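Local coordinates for protein alpha-fucosidase GH29 (Fusarium graminearum, PDB 4PSR) that hydrolyses alpha-L-fucosides, probably releasing L-fucose from the carbohydrate chains of glycoproteins, at residues D404-R409 and T419-P424; L428-N433 and K468-I473. All blocks are in the same frame, centred on the assembly; numbering follows the deposited sequence. Where two conformers were deposited one is given.

Interaction 1: D404-R409 and T419-P424; sequences DIRFTR and TVLGWP
Arg-406 and Thr-419 form a hydrogen-bonded pair, each N bonding the other's O at 2.9 Å, and so join 404-409 to 419-424 as an antiparallel beta hairpin. Leu-421 N then reaches Asp-404 O (3.0 Å), carrying the ladder just past the strand ends. Two of the acceptors also receive CA-H...O contacts, Thr-419 O from Ile-405 CA at 3.1 Å and Asp-404 O from Val-420 CA.

Apolar contact lies on both sides of the sheet. Ile-405 and Val-420, a non-hydrogen-bonded pair, share one face, where Ile-405 CG2 meets Val-420 CB in one of the conformers modelled for each. At the hairpin's open end, Leu-421 CG stands anti to its carbonyl carbon, beside the backbone N (chi1 -55°), 4.0 Å from Asp-404 CB, and CD1 comes to 3.8 Å from the same Asp-404 CB. The leucine also packs on His-327 and Leu-330 of helix 322-334.

Polar groups gather on the face of Arg-406 and Thr-419. A water donates to Arg-406 O and Thr-408 OG1 and is hydrogen-bonded to Thr-419 OG1 at 2.8 Å. Arg-406 NH1 turns back to Ile-405 O (3.0 Å), which lies almost in the guanidinium plane although NH1 stands well above the carbonyl plane. NE forms a salt bridge with Asp-331, and NH2 bonds Asn-387 O.

With all three guanidinium nitrogens engaged, the buried arginine's rotation is fixed and its charge probably well compensated, tying the hairpin to the barrel helix that carries Asp-331.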
loop_
_atom_site.group_PDB
_atom_site.type_symbol
_atom_site.label_atom_id
_atom_site.label_comp_id
_atom_site.label_asym_id
_atom_site.label_seq_id
_atom_site.Cartn_x
_atom_site.Cartn_y
_atom_site.Cartn_z
ATOM N N ASP A 404 -6.772 -1.363 -22.046
ATOM C CA ASP A 404 -6.712 -1.892 -20.677
ATOM C C ASP A 404 -7.940 -1.508 -19.885
ATOM O O ASP A 404 -8.383 -0.359 -19.948
ATOM C CB ASP A 404 -5.486 -1.347 -19.948
ATOM C CG ASP A 404 -4.196 -1.642 -20.676
ATOM O OD1 ASP A 404 -3.902 -2.854 -20.826
ATOM O OD2 ASP A 404 -3.487 -0.667 -21.017
ATOM N N ILE A 405 -8.507 -2.470 -19.166
ATOM C CA ILE A 405 -9.555 -2.183 -18.199
ATOM C C ILE A 405 -9.254 -2.783 -16.830
ATOM O O ILE A 405 -8.586 -3.822 -16.703
ATOM C CB ILE A 405 -10.959 -2.639 -18.675
ATOM C CG1 ILE A 405 -10.960 -4.125 -19.041
ATOM C CG2 ILE A 405 -11.419 -1.775 -19.849
ATOM C CD1 ILE A 405 -12.320 -4.669 -19.450
ATOM N N ARG A 406 -9.750 -2.094 -15.805
ATOM C CA ARG A 406 -9.669 -2.554 -14.412
ATOM C C ARG A 406 -11.085 -2.559 -13.828
ATOM O O ARG A 406 -11.885 -1.648 -14.079
ATOM C CB ARG A 406 -8.755 -1.661 -13.577
ATOM C CG ARG A 406 -7.284 -1.698 -14.033
ATOM C CD ARG A 406 -6.683 -3.069 -13.843
ATOM N NE ARG A 406 -5.264 -3.143 -14.204
ATOM C CZ ARG A 406 -4.807 -3.389 -15.421
ATOM N NH1 ARG A 406 -5.620 -3.569 -16.449
ATOM N NH2 ARG A 406 -3.497 -3.449 -15.622
ATOM N N PHE A 407 -11.397 -3.580 -13.058
ATOM C CA PHE A 407 -12.736 -3.769 -12.512
ATOM C C PHE A 407 -12.790 -3.410 -11.025
ATOM O O PHE A 407 -11.845 -3.690 -10.267
ATOM C CB PHE A 407 -13.133 -5.240 -12.635
ATOM C CG PHE A 407 -13.197 -5.758 -14.049
ATOM C CD1 PHE A 407 -14.165 -5.282 -14.942
ATOM C CD2 PHE A 407 -12.340 -6.746 -14.461
ATOM C CE1 PHE A 407 -14.239 -5.799 -16.230
ATOM C CE2 PHE A 407 -12.407 -7.258 -15.762
ATOM C CZ PHE A 407 -13.363 -6.788 -16.637
ATOM N N THR A 408 -13.914 -2.860 -10.586
ATOM C CA THR A 408 -14.240 -2.766 -9.165
ATOM C C THR A 408 -15.755 -2.989 -9.073
ATOM O O THR A 408 -16.451 -2.910 -10.097
ATOM C CB THR A 408 -13.898 -1.391 -8.569
ATOM O OG1 THR A 408 -14.473 -0.366 -9.395
ATOM C CG2 THR A 408 -12.386 -1.164 -8.439
ATOM N N ARG A 409 -16.280 -3.286 -7.890
ATOM C CA ARG A 409 -17.724 -3.512 -7.772
ATOM C C ARG A 409 -18.258 -2.926 -6.481
ATOM O O ARG A 409 -17.496 -2.625 -5.564
ATOM C CB ARG A 409 -18.088 -4.987 -7.969
ATOM C CG ARG A 409 -17.313 -5.988 -7.148
ATOM C CD ARG A 409 -17.999 -6.225 -5.861
ATOM N NE ARG A 409 -17.284 -7.132 -4.960
ATOM C CZ ARG A 409 -17.711 -7.383 -3.729
ATOM N NH1 ARG A 409 -18.819 -6.802 -3.303
ATOM N NH2 ARG A 409 -17.030 -8.189 -2.925
ATOM N N THR A 419 -13.345 0.328 -15.699
ATOM C CA THR A 419 -12.569 1.536 -15.880
ATOM C C THR A 419 -11.535 1.306 -16.970
ATOM O O THR A 419 -10.708 0.413 -16.864
ATOM C CB THR A 419 -11.889 2.014 -14.550
ATOM O OG1 THR A 419 -12.892 2.339 -13.574
ATOM C CG2 THR A 419 -11.073 3.249 -14.783
ATOM N N VAL A 420 -11.616 2.100 -18.037
ATOM C CA VAL A 420 -10.758 1.953 -19.210
ATOM C C VAL A 420 -9.677 3.030 -19.146
ATOM O O VAL A 420 -9.951 4.182 -18.843
ATOM C CB VAL A 420 -11.573 1.976 -20.553
ATOM C CG1 VAL A 420 -12.257 3.324 -20.788
ATOM C CG2 VAL A 420 -10.714 1.576 -21.749
ATOM N N LEU A 421 -8.423 2.637 -19.408
ATOM C CA LEU A 421 -7.270 3.481 -19.121
ATOM C C LEU A 421 -6.849 4.417 -20.262
ATOM O O LEU A 421 -5.727 4.935 -20.263
ATOM C CB LEU A 421 -6.111 2.594 -18.653
ATOM C CG LEU A 421 -6.403 1.659 -17.460
ATOM C CD1 LEU A 421 -5.141 0.961 -16.942
ATOM C CD2 LEU A 421 -7.084 2.381 -16.279
ATOM N N GLY A 422 -7.792 4.683 -21.174
ATOM C CA GLY A 422 -7.625 5.627 -22.255
ATOM C C GLY A 422 -8.936 5.696 -23.007
ATOM O O GLY A 422 -9.786 4.806 -22.856
ATOM N N TRP A 423 -9.106 6.755 -23.803
ATOM C CA TRP A 423 -10.286 6.866 -24.652
ATOM C C TRP A 423 -10.109 6.064 -25.936
ATOM O O TRP A 423 -9.192 6.336 -26.707
ATOM C CB TRP A 423 -10.606 8.320 -25.012
ATOM C CG TRP A 423 -11.935 8.383 -25.703
ATOM C CD1 TRP A 423 -12.156 8.509 -27.055
ATOM C CD2 TRP A 423 -13.228 8.253 -25.100
ATOM N NE1 TRP A 423 -13.499 8.481 -27.307
ATOM C CE2 TRP A 423 -14.186 8.331 -26.132
ATOM C CE3 TRP A 423 -13.674 8.096 -23.785
ATOM C CZ2 TRP A 423 -15.556 8.253 -25.882
ATOM C CZ3 TRP A 423 -15.017 8.015 -23.535
ATOM C CH2 TRP A 423 -15.957 8.102 -24.585
ATOM N N PRO A 424 -10.979 5.067 -26.175
ATOM C CA PRO A 424 -10.845 4.247 -27.385
ATOM C C PRO A 424 -11.132 5.041 -28.674
ATOM O O PRO A 424 -12.225 5.601 -28.833
ATOM C CB PRO A 424 -11.918 3.176 -27.209
ATOM C CG PRO A 424 -12.416 3.275 -25.851
ATOM C CD PRO A 424 -12.056 4.596 -25.292
HETATM O O HOH W 1 -13.101 0.106 -11.982
#

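Interaction 2: L428-N433 and K468-I473; sequences LVSVKN and KDALDI
The carboxylate of Asp-472 is approached close to its plane by the hydroxyl of Ser-430: OG donates to OD1 over a short 2.5 Å, arriving on the anti side and only 16° out of plane. Its other oxygen, OD2, bonds Ser-467 OG, so partners hold both oxygens. Asp-472 CG stands anti to its own carbonyl carbon (chi1 -63°), beside the backbone N. Around this pair, Leu-428 CD1 rests against Asp-472 CB at 3.9 Å, and Ala-470 CB touches Ser-430 CB at 3.7 Å.

Beneath these side chains the backbones run antiparallel. Val-429 and Ile-473 exchange two hydrogen bonds, as do Val-431 and Leu-471, with Ser-430 and Asp-472 as the non-hydrogen-bonded pair between them. Val-431 N to Leu-471 O is nearly straight (2.8 Å), whereas Leu-471 N comes to Val-431 O from above the carbonyl plane at 3.0 Å, just before the chain turns into a 3-10 segment at Lys-432. There Lys-432 CA still makes a CA-H...O contact with Asp-469 O.

The opposite face is aliphatic. The side chains of Val-431 and Ile-473 cross, CG2 of the first 4.2 Å from CD1 of the second. Val-429 and Ile-473 pack on Leu-487 and Leu-471 on Leu-489 of strand 485-491, while Val-431 meets strand 405-409. A more polar outer face and an aliphatic inner one are consistent with the beta-sandwich domain that follows the catalytic barrel in GH29 fucosidases.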
loop_
_atom_site.group_PDB
_atom_site.type_symbol
_atom_site.label_atom_id
_atom_site.label_comp_id
_atom_site.label_asym_id
_atom_site.label_seq_id
_atom_site.Cartn_x
_atom_site.Cartn_y
_atom_site.Cartn_z
ATOM N N LEU A 428 -15.041 1.830 -28.888
ATOM C CA LEU A 428 -15.454 0.503 -28.457
ATOM C C LEU A 428 -14.670 0.090 -27.212
ATOM O O LEU A 428 -13.445 0.225 -27.191
ATOM C CB LEU A 428 -15.205 -0.509 -29.588
ATOM C CG LEU A 428 -15.672 -1.952 -29.407
ATOM C CD1 LEU A 428 -17.160 -1.999 -29.158
ATOM C CD2 LEU A 428 -15.326 -2.781 -30.636
ATOM N N VAL A 429 -15.391 -0.400 -26.193
ATOM C CA VAL A 429 -14.797 -1.108 -25.063
ATOM C C VAL A 429 -15.306 -2.549 -25.122
ATOM O O VAL A 429 -16.514 -2.776 -25.077
ATOM C CB VAL A 429 -15.179 -0.459 -23.724
ATOM C CG1 VAL A 429 -14.562 -1.246 -22.580
ATOM C CG2 VAL A 429 -14.722 1.001 -23.650
ATOM N N SER A 430 -14.394 -3.516 -25.242
ATOM C CA SER A 430 -14.755 -4.933 -25.287
ATOM C C SER A 430 -14.326 -5.615 -23.996
ATOM O O SER A 430 -13.128 -5.691 -23.702
ATOM C CB SER A 430 -14.113 -5.632 -26.480
ATOM O OG SER A 430 -14.647 -5.088 -27.683
ATOM N N VAL A 431 -15.304 -6.084 -23.224
ATOM C CA VAL A 431 -15.059 -6.728 -21.935
ATOM C C VAL A 431 -15.067 -8.236 -22.135
ATOM O O VAL A 431 -16.135 -8.858 -22.198
ATOM C CB VAL A 431 -16.109 -6.293 -20.879
ATOM C CG1 VAL A 431 -15.744 -6.826 -19.506
ATOM C CG2 VAL A 431 -16.257 -4.761 -20.862
ATOM N N LYS A 432 -13.887 -8.841 -22.226
ATOM C CA LYS A 432 -13.811 -10.265 -22.521
ATOM C C LYS A 432 -14.520 -11.132 -21.498
ATOM O O LYS A 432 -15.118 -12.160 -21.838
ATOM C CB LYS A 432 -12.365 -10.713 -22.652
ATOM C CG LYS A 432 -11.657 -10.084 -23.836
ATOM C CD LYS A 432 -10.192 -10.557 -23.911
ATOM C CE LYS A 432 -9.535 -10.181 -25.233
ATOM N NZ LYS A 432 -10.179 -10.869 -26.391
ATOM N N ASN A 433 -14.435 -10.750 -20.226
ATOM C CA ASN A 433 -15.010 -11.563 -19.177
ATOM C C ASN A 433 -16.517 -11.467 -19.034
ATOM O O ASN A 433 -17.081 -12.073 -18.136
ATOM C CB ASN A 433 -14.283 -11.321 -17.835
ATOM C CG ASN A 433 -12.926 -11.969 -17.814
ATOM O OD1 ASN A 433 -12.812 -13.188 -17.749
ATOM N ND2 ASN A 433 -11.890 -11.163 -17.925
ATOM N N LYS A 468 -18.852 -13.922 -28.782
ATOM C CA LYS A 468 -18.088 -14.956 -28.099
ATOM C C LYS A 468 -16.958 -14.351 -27.303
ATOM O O LYS A 468 -16.731 -14.724 -26.154
ATOM C CB LYS A 468 -17.498 -15.940 -29.102
ATOM C CG LYS A 468 -18.521 -16.805 -29.766
ATOM C CD LYS A 468 -17.879 -17.624 -30.872
ATOM C CE LYS A 468 -16.959 -18.698 -30.326
ATOM N NZ LYS A 468 -16.355 -19.490 -31.434
ATOM N N ASP A 469 -16.249 -13.416 -27.920
ATOM C CA ASP A 469 -15.031 -12.881 -27.333
ATOM C C ASP A 469 -15.301 -11.890 -26.198
ATOM O O ASP A 469 -14.499 -11.804 -25.269
ATOM C CB ASP A 469 -14.180 -12.199 -28.405
ATOM C CG ASP A 469 -13.563 -13.182 -29.398
ATOM O OD1 ASP A 469 -13.444 -14.385 -29.079
ATOM O OD2 ASP A 469 -13.181 -12.737 -30.500
ATOM N N ALA A 470 -16.410 -11.157 -26.253
ATOM C CA ALA A 470 -16.615 -10.043 -25.319
ATOM C C ALA A 470 -17.987 -9.405 -25.321
ATOM O O ALA A 470 -18.723 -9.461 -26.309
ATOM C CB ALA A 470 -15.596 -8.936 -25.631
ATOM N N LEU A 471 -18.307 -8.723 -24.231
ATOM C CA LEU A 471 -19.342 -7.700 -24.278
ATOM C C LEU A 471 -18.752 -6.470 -24.959
ATOM O O LEU A 471 -17.848 -5.813 -24.425
ATOM C CB LEU A 471 -19.860 -7.340 -22.883
ATOM C CG LEU A 471 -20.755 -6.113 -22.712
ATOM C CD1 LEU A 471 -22.004 -6.200 -23.604
ATOM C CD2 LEU A 471 -21.190 -5.898 -21.257
ATOM N N ASP A 472 -19.272 -6.163 -26.146
ATOM C CA ASP A 472 -18.770 -5.083 -26.973
ATOM C C ASP A 472 -19.645 -3.850 -26.812
ATOM O O ASP A 472 -20.780 -3.819 -27.288
ATOM C CB ASP A 472 -18.728 -5.545 -28.437
ATOM C CG ASP A 472 -17.781 -6.705 -28.648
ATOM O OD1 ASP A 472 -16.615 -6.609 -28.209
ATOM O OD2 ASP A 472 -18.194 -7.725 -29.241
ATOM N N ILE A 473 -19.109 -2.833 -26.142
ATOM C CA ILE A 473 -19.839 -1.636 -25.756
ATOM C C ILE A 473 -19.438 -0.450 -26.643
ATOM O O ILE A 473 -18.264 -0.089 -26.723
ATOM C CB ILE A 473 -19.539 -1.278 -24.286
ATOM C CG1 ILE A 473 -19.901 -2.456 -23.371
ATOM C CG2 ILE A 473 -20.275 -0.018 -23.877
ATOM C CD1 ILE A 473 -19.476 -2.279 -21.881
HETATM O O HOH W 2 -15.832 -14.163 -23.511
#

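Interactions 1 and 2 come in series along the chain, with strand 428-431 following directly on strand 415-420, and their centres lie 12 Å apart in the beta-sandwich domain after the barrel. They belong to different antiparallel sheets: the hairpin of interaction 1 is part of the larger one, while 428-431 and 471-474 sit in a three-stranded sheet laid against it. The layers meet through Phe-407 CZ and Val-431 CG1 (3.7 Å), Ile-405 CD1 and Val-431 CG1 (4.0 Å), and Pro-424 CG and Val-429 CG2 (3.9 Å). Helix 322-334 of the barrel covers the hairpin's other face, so interaction 1 lies between the catalytic barrel and the outer sheet containing interaction 2.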